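Local coordinates for thioredoxin-like fold domain-containing protein (Paracoccus denitrificans, PDB 3DML), which probably reduces or exchanges disulfides in the periplasm as a thioredoxin-like thiol-disulfide oxidoreductase serving chemotrophic sulfur oxidation, at residues E19-M24 / P66-A71; G50-V55 / R107-A112. All blocks are in the same frame, centred on the assembly; numbering follows the deposited sequence.

How the interactions relate
Together the two contacts illustrate how a central strand is covered on both faces. Side chains alternate along strand 20-26: R21 and L23 point to the face met by loop 66-71 in interaction 1, whereas L20 and L22 point to the face where helix 98-112 packs. Interaction 2 lies on that second face, joining the helix to the end of helix 48-52. Both contacts are partly buried and rest on apolar carbons, but interaction 1 also brings in a guanidinium edge, while interaction 2 has alanine and isoleucine alone. Their centres are about 12 Å apart, and a probable hydrogen bond from L22 N to P54 O (2.9 Å) connects them.

Interaction 1 (E19-M24 / P66-A71)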
ATOM      1  N   GLU A  19       0.409  -0.418 -14.980  1.00 29.63           N
ATOM      2  CA  GLU A  19       1.103   0.718 -14.338  1.00 28.10           C
ATOM      3  C   GLU A  19       0.605   0.913 -12.905  1.00 26.11           C
ATOM      4  O   GLU A  19       0.840   1.954 -12.304  1.00 25.57           O
ATOM      5  CB  GLU A  19       0.907   1.993 -15.150  1.00 29.22           C
ATOM      6  CG  GLU A  19      -0.307   1.986 -16.046  1.00 33.42           C
ATOM      7  CD  GLU A  19      -1.599   1.763 -15.302  1.00 37.76           C
ATOM      8  OE1 GLU A  19      -2.084   0.606 -15.284  1.00 39.97           O
ATOM      9  OE2 GLU A  19      -2.126   2.746 -14.731  1.00 40.87           O
ATOM     10  N   LEU A  20      -0.067  -0.097 -12.358  1.00 23.40           N
ATOM     11  CA  LEU A  20      -0.416  -0.082 -10.928  1.00 21.05           C
ATOM     12  C   LEU A  20       0.746  -0.518 -10.008  1.00 19.24           C
ATOM     13  O   LEU A  20       1.475  -1.452 -10.314  1.00 18.44           O
ATOM     14  CB  LEU A  20      -1.641  -0.965 -10.672  1.00 20.91           C
ATOM     15  CG  LEU A  20      -3.054  -0.394 -10.650  1.00 23.73           C
ATOM     16  CD1 LEU A  20      -3.305   0.648 -11.697  1.00 24.76           C
ATOM     17  CD2 LEU A  20      -4.111  -1.512 -10.675  1.00 22.74           C
ATOM     18  N   ARG A  21       0.904   0.185  -8.881  1.00 17.03           N
ATOM     19  CA  ARG A  21       1.838  -0.174  -7.814  0.50 15.95           C
ATOM     20  C   ARG A  21       1.169   0.128  -6.479  1.00 14.93           C
ATOM     21  O   ARG A  21       0.418   1.090  -6.384  1.00 14.35           O
ATOM     22  CB  ARG A  21       3.111   0.676  -7.880  0.50 15.95           C
ATOM     23  CG  ARG A  21       4.107   0.316  -8.965  0.50 17.76           C
ATOM     24  CD  ARG A  21       5.295   1.253  -8.878  0.50 20.23           C
ATOM     25  NE  ARG A  21       4.970   2.591  -9.390  0.50 24.00           N
ATOM     26  CZ  ARG A  21       5.596   3.716  -9.039  0.50 25.02           C
ATOM     27  NH1 ARG A  21       6.597   3.699  -8.155  0.50 22.82           N
ATOM     28  NH2 ARG A  21       5.205   4.870  -9.574  0.50 25.28           N
ATOM     29  N   LEU A  22       1.481  -0.651  -5.459  1.00 13.89           N
ATOM     30  CA  LEU A  22       1.008  -0.358  -4.111  1.00 13.51           C
ATOM     31  C   LEU A  22       2.170   0.105  -3.264  1.00 13.66           C
ATOM     32  O   LEU A  22       3.081  -0.671  -2.980  1.00 14.35           O
ATOM     33  CB  LEU A  22       0.402  -1.599  -3.460  1.00 13.15           C
ATOM     34  CG  LEU A  22      -0.416  -1.388  -2.186  1.00 12.79           C
ATOM     35  CD1 LEU A  22      -1.724  -0.622  -2.461  1.00 13.07           C
ATOM     36  CD2 LEU A  22      -0.752  -2.758  -1.673  1.00 13.83           C
ATOM     37  N   LEU A  23       2.133   1.362  -2.854  1.00 13.34           N
ATOM     38  CA  LEU A  23       3.124   1.891  -1.946  1.00 14.13           C
ATOM     39  C   LEU A  23       2.689   1.605  -0.533  1.00 14.79           C
ATOM     40  O   LEU A  23       1.549   1.916  -0.141  1.00 15.02           O
ATOM     41  CB  LEU A  23       3.251   3.402  -2.117  1.00 14.21           C
ATOM     42  CG  LEU A  23       3.654   3.888  -3.491  1.00 16.33           C
ATOM     43  CD1 LEU A  23       3.735   5.416  -3.448  1.00 19.26           C
ATOM     44  CD2 LEU A  23       4.986   3.280  -3.903  1.00 17.95           C
HETATM   45  N   MSE A  24       3.594   1.029   0.236  1.00 13.32           N
HETATM   46  CA  MSE A  24       3.334   0.787   1.632  0.50 13.42           C
HETATM   47  C   MSE A  24       4.237   1.684   2.464  1.00 13.60           C
HETATM   48  O   MSE A  24       5.467   1.560   2.404  1.00 13.62           O
HETATM   49  CB  MSE A  24       3.593  -0.672   1.960  0.50 13.49           C
HETATM   50  CG  MSE A  24       3.528  -0.931   3.435  0.50 13.43           C
HETATM   51 SE   MSE A  24       3.973  -2.756   3.868  0.50 15.56          SE
HETATM   52  CE  MSE A  24       3.284  -2.640   5.681  0.50  9.59           C
ATOM     53  N   PRO A  66      11.260  10.771  -6.437  1.00 24.95           N
ATOM     54  CA  PRO A  66      10.920  11.779  -7.443  1.00 25.54           C
ATOM     55  C   PRO A  66       9.803  11.351  -8.416  1.00 25.00           C
ATOM     56  O   PRO A  66       9.722  10.175  -8.805  1.00 26.50           O
ATOM     57  CB  PRO A  66      12.247  11.970  -8.190  1.00 26.01           C
ATOM     58  CG  PRO A  66      13.270  11.698  -7.134  1.00 25.80           C
ATOM     59  CD  PRO A  66      12.714  10.533  -6.368  1.00 25.72           C
ATOM     60  N   GLY A  67       8.942  12.300  -8.771  1.00 25.36           N
ATOM     61  CA  GLY A  67       7.877  12.080  -9.763  1.00 24.75           C
ATOM     62  C   GLY A  67       6.558  11.555  -9.211  1.00 23.65           C
ATOM     63  O   GLY A  67       5.549  11.511  -9.924  1.00 24.58           O
ATOM     64  N   LEU A  68       6.563  11.156  -7.942  1.00 21.89           N
ATOM     65  CA  LEU A  68       5.417  10.486  -7.326  0.50 20.57           C
ATOM     66  C   LEU A  68       4.441  11.524  -6.788  1.00 19.91           C
ATOM     67  O   LEU A  68       4.813  12.372  -5.984  1.00 20.02           O
ATOM     68  CB  LEU A  68       5.889   9.547  -6.199  0.50 20.58           C
ATOM     69  CG  LEU A  68       5.710   8.023  -6.225  0.50 21.27           C
ATOM     70  CD1 LEU A  68       6.009   7.361  -7.546  0.50 20.00           C
ATOM     71  CD2 LEU A  68       6.528   7.371  -5.116  0.50 19.81           C
ATOM     72  N   GLU A  69       3.192  11.473  -7.239  1.00 17.86           N
ATOM     73  CA  GLU A  69       2.211  12.491  -6.847  1.00 17.13           C
ATOM     74  C   GLU A  69       1.131  11.889  -5.932  1.00 15.48           C
ATOM     75  O   GLU A  69       0.305  11.089  -6.387  1.00 14.36           O
ATOM     76  CB  GLU A  69       1.542  13.102  -8.084  1.00 17.52           C
ATOM     77  CG  GLU A  69       2.514  13.461  -9.211  1.00 21.90           C
ATOM     78  CD  GLU A  69       3.320  14.703  -8.894  1.00 29.23           C
ATOM     79  OE1 GLU A  69       2.778  15.612  -8.234  1.00 31.72           O
ATOM     80  OE2 GLU A  69       4.496  14.779  -9.311  1.00 34.42           O
ATOM     81  N   LEU A  70       1.162  12.266  -4.658  1.00 13.40           N
ATOM     82  CA  LEU A  70       0.120  11.864  -3.714  1.00 13.52           C
ATOM     83  C   LEU A  70      -1.000  12.895  -3.574  1.00 13.02           C
ATOM     84  O   LEU A  70      -0.754  14.112  -3.664  1.00 12.23           O
ATOM     85  CB  LEU A  70       0.707  11.615  -2.321  1.00 13.79           C
ATOM     86  CG  LEU A  70       1.813  10.566  -2.146  1.00 16.02           C
ATOM     87  CD1 LEU A  70       2.175  10.410  -0.683  1.00 16.25           C
ATOM     88  CD2 LEU A  70       1.402   9.215  -2.719  1.00 18.55           C
ATOM     89  N   ALA A  71      -2.202  12.407  -3.254  1.00 12.81           N
ATOM     90  CA  ALA A  71      -3.377  13.287  -3.079  1.00 12.71           C
ATOM     91  C   ALA A  71      -3.289  14.106  -1.770  1.00 13.63           C
ATOM     92  O   ALA A  71      -3.855  15.201  -1.655  1.00 14.73           O
ATOM     93  CB  ALA A  71      -4.630  12.449  -3.080  1.00 12.67           C
TER
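L68, in the loop between strands 55-59 and 79-84 of the thioredoxin-like fold, covers R21 and L23, two residues on the same side of strand 20-26, on the face of the sheet turned away from the C-terminal helix. The backbones stay well apart, the closest pair of CA atoms, those of L23 and L68, being separated by 10.4 Å, and side chains alone bridge the gap. L23 and L68 meet tip to tip, with L23 CD1 3.8 Å from L68 CD2. L23 is extended toward the loop because CD1 lies anti to CA (chi2 -180°), and the buried methyl also has L70 CD2 at its margin, 4.5 Å from L23 CD1. L23 also packs against M83, Q56 and L58, so L68 adds to a leucine already held among strands.

The other branch of L68 turns to the arginine. L68 CD1 sits at the edge of the guanidinium, near its plane, 3.3 Å from R21 NH2 and 3.8 Å from R21 NH1. Both residues were modelled in two conformers, so the closeness of this approach is doubtful in detail. A bend at chi3 (-75°) turns the end of the R21 chain, whose NH2 donates to G85 O; D86 gives only a long, weak ion pair. The loop has its own tie to the sheet, from A71 N to E88 OE1. A long connection lying over the sheet between its parallel strand pair and its antiparallel strands belongs to the thioredoxin fold, where a helix usually occupies this place.

Interaction 2 (G50-V55 / R107-A112); sequences GRAAPV and RLIGQA
Neither face nor edge of any flat group enters this contact, because A52, A53 and I109, the residues that meet, have wholly aliphatic side chains. What matters instead is the order of three methyl groups. I109 CD1 faces both alanines, touching each from the same side, 4.5 Å from A52 CB and 4.4 Å from A53 CB, distances that mark a light apolar touch. The isoleucine reaches them with its longer branch: CG1 is anti to the carbonyl carbon, and chi2 of 170° then carries CD1 away from CA, off the helix surface. Its shorter branch, CG2, stands slightly farther off, and the same residue packs on L20 of the sheet below.

The two alanines present themselves together because the chain changes course between them. A52 closes helix 48-52, and A53 is the first residue to leave helical angles, with phi near -139°. Both CB atoms nevertheless point toward helix 98-112. A53 is buried and also touches L82, while its carbonyl O is taken by the hydroxyl of Y44, which helps hold the turn in place before P54 leads into strand 55-59. On the helix side, the backbone is kept regular by bonds such as A112 N to L108 O, at 3.0 Å. L108 and A112 are turned to L82, which leaves I109 as the residue that spans the gap to the neighbouring helix end. The contact thus packs the end of the crossover that leads into parallel strand 55-59 against the C-terminal helix of the beta-beta-alpha half, within the thioredoxin fold.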
ATOM      1  N   GLY A  50      -1.612  -9.129  -5.809  1.00 24.40           N
ATOM      2  CA  GLY A  50      -0.265  -8.708  -5.605  1.00 24.53           C
ATOM      3  C   GLY A  50       0.424  -8.510  -6.907  1.00 25.23           C
ATOM      4  O   GLY A  50       1.257  -7.620  -7.039  1.00 26.61           O
ATOM      5  N   ARG A  51       0.089  -9.340  -7.884  1.00 23.85           N
ATOM      6  CA  ARG A  51       0.728  -9.254  -9.184  1.00 23.28           C
ATOM      7  C   ARG A  51       0.175  -8.075 -10.008  1.00 22.47           C
ATOM      8  O   ARG A  51       0.879  -7.501 -10.844  1.00 22.12           O
ATOM      9  CB  ARG A  51       0.582 -10.597  -9.905  1.00 23.97           C
ATOM     10  CG  ARG A  51       1.442 -11.697  -9.223  1.00 26.85           C
ATOM     11  CD  ARG A  51       1.097 -13.124  -9.619  1.00 31.21           C
ATOM     12  NE  ARG A  51       0.895 -13.238 -11.064  1.00 36.33           N
ATOM     13  CZ  ARG A  51      -0.171 -13.796 -11.645  1.00 38.86           C
ATOM     14  NH1 ARG A  51      -1.142 -14.351 -10.914  1.00 39.56           N
ATOM     15  NH2 ARG A  51      -0.244 -13.837 -12.973  1.00 41.08           N
ATOM     16  N   ALA A  52      -1.077  -7.709  -9.742  1.00 21.22           N
ATOM     17  CA  ALA A  52      -1.713  -6.577 -10.399  1.00 20.46           C
ATOM     18  C   ALA A  52      -1.127  -5.255  -9.869  1.00 19.57           C
ATOM     19  O   ALA A  52      -1.026  -4.284 -10.605  1.00 20.51           O
ATOM     20  CB  ALA A  52      -3.214  -6.617 -10.174  1.00 20.79           C
ATOM     21  N   ALA A  53      -0.745  -5.237  -8.597  1.00 16.97           N
ATOM     22  CA  ALA A  53      -0.230  -4.029  -7.954  1.00 15.71           C
ATOM     23  C   ALA A  53       0.962  -4.339  -7.056  1.00 14.71           C
ATOM     24  O   ALA A  53       0.822  -4.397  -5.841  1.00 14.36           O
ATOM     25  CB  ALA A  53      -1.347  -3.344  -7.157  1.00 15.52           C
ATOM     26  N   PRO A  54       2.157  -4.520  -7.647  1.00 14.41           N
ATOM     27  CA  PRO A  54       3.337  -4.863  -6.862  1.00 14.05           C
ATOM     28  C   PRO A  54       3.628  -3.840  -5.743  1.00 13.70           C
ATOM     29  O   PRO A  54       3.526  -2.620  -5.968  1.00 13.17           O
ATOM     30  CB  PRO A  54       4.465  -4.848  -7.911  1.00 14.33           C
ATOM     31  CG  PRO A  54       3.799  -5.139  -9.171  1.00 15.93           C
ATOM     32  CD  PRO A  54       2.481  -4.412  -9.085  1.00 15.46           C
ATOM     33  N   VAL A  55       3.990  -4.334  -4.565  1.00 13.87           N
ATOM     34  CA  VAL A  55       4.219  -3.479  -3.391  1.00 15.63           C
ATOM     35  C   VAL A  55       5.645  -2.919  -3.363  1.00 16.18           C
ATOM     36  O   VAL A  55       6.598  -3.593  -3.792  1.00 16.30           O
ATOM     37  CB  VAL A  55       3.859  -4.210  -2.049  1.00 16.02           C
ATOM     38  CG1 VAL A  55       4.769  -5.416  -1.800  1.00 18.02           C
ATOM     39  CG2 VAL A  55       3.905  -3.271  -0.851  1.00 18.32           C
ATOM     40  N   ARG A 107     -11.293  -3.210  -4.110  1.00 17.49           N
ATOM     41  CA  ARG A 107     -12.082  -2.024  -4.488  1.00 18.41           C
ATOM     42  C   ARG A 107     -11.206  -0.964  -5.148  1.00 18.34           C
ATOM     43  O   ARG A 107     -11.605  -0.336  -6.148  1.00 18.11           O
ATOM     44  CB  ARG A 107     -12.822  -1.399  -3.304  1.00 19.18           C
ATOM     45  CG  ARG A 107     -13.762  -0.268  -3.769  1.00 22.65           C
ATOM     46  CD  ARG A 107     -14.384   0.524  -2.606  1.00 26.90           C
ATOM     47  NE  ARG A 107     -13.383   1.265  -1.827  1.00 34.92           N
ATOM     48  CZ  ARG A 107     -13.036   2.538  -2.035  1.00 34.79           C
ATOM     49  NH1 ARG A 107     -13.605   3.251  -3.003  1.00 35.02           N
ATOM     50  NH2 ARG A 107     -12.107   3.100  -1.262  1.00 35.79           N
ATOM     51  N   LEU A 108     -10.017  -0.747  -4.586  1.00 17.34           N
ATOM     52  CA  LEU A 108      -9.110   0.269  -5.137  1.00 16.71           C
ATOM     53  C   LEU A 108      -8.622  -0.114  -6.532  1.00 17.33           C
ATOM     54  O   LEU A 108      -8.608   0.722  -7.450  1.00 16.62           O
ATOM     55  CB  LEU A 108      -7.911   0.473  -4.208  1.00 16.52           C
ATOM     56  CG  LEU A 108      -8.158   1.089  -2.839  1.00 15.33           C
ATOM     57  CD1 LEU A 108      -6.813   1.354  -2.185  1.00 16.62           C
ATOM     58  CD2 LEU A 108      -8.971   2.366  -2.960  1.00 15.64           C
ATOM     59  N   ILE A 109      -8.234  -1.373  -6.701  1.00 17.04           N
ATOM     60  CA  ILE A 109      -7.788  -1.835  -8.011  1.00 19.17           C
ATOM     61  C   ILE A 109      -8.891  -1.671  -9.065  1.00 20.50           C
ATOM     62  O   ILE A 109      -8.616  -1.207 -10.182  1.00 20.18           O
ATOM     63  CB  ILE A 109      -7.235  -3.298  -7.973  1.00 19.13           C
ATOM     64  CG1 ILE A 109      -5.960  -3.344  -7.111  1.00 19.03           C
ATOM     65  CG2 ILE A 109      -6.960  -3.814  -9.407  1.00 18.57           C
ATOM     66  CD1 ILE A 109      -5.460  -4.732  -6.787  1.00 18.90           C
ATOM     67  N   GLY A 110     -10.123  -2.006  -8.678  1.00 22.20           N
ATOM     68  CA  GLY A 110     -11.295  -1.921  -9.559  1.00 24.94           C
ATOM     69  C   GLY A 110     -11.564  -0.498  -9.981  1.00 27.18           C
ATOM     70  O   GLY A 110     -11.893  -0.221 -11.136  1.00 27.40           O
ATOM     71  N   GLN A 111     -11.399   0.416  -9.038  1.00 28.97           N
ATOM     72  CA  GLN A 111     -11.649   1.817  -9.278  1.00 31.41           C
ATOM     73  C   GLN A 111     -10.547   2.464 -10.135  1.00 32.70           C
ATOM     74  O   GLN A 111     -10.799   3.436 -10.836  1.00 32.81           O
ATOM     75  CB  GLN A 111     -11.921   2.484  -7.930  1.00 31.80           C
ATOM     76  CG  GLN A 111     -11.281   3.804  -7.613  1.00 34.84           C
ATOM     77  CD  GLN A 111     -11.137   3.978  -6.107  1.00 36.93           C
ATOM     78  OE1 GLN A 111     -10.346   4.786  -5.630  1.00 35.32           O
ATOM     79  NE2 GLN A 111     -11.905   3.189  -5.347  1.00 40.72           N
ATOM     80  N   ALA A 112      -9.344   1.897 -10.115  1.00 33.82           N
ATOM     81  CA  ALA A 112      -8.260   2.363 -10.978  1.00 36.10           C
ATOM     82  C   ALA A 112      -8.468   1.915 -12.433  1.00 37.99           C
ATOM     83  O   ALA A 112      -7.861   2.476 -13.343  1.00 38.80           O
ATOM     84  CB  ALA A 112      -6.908   1.889 -10.454  1.00 35.25           C
TER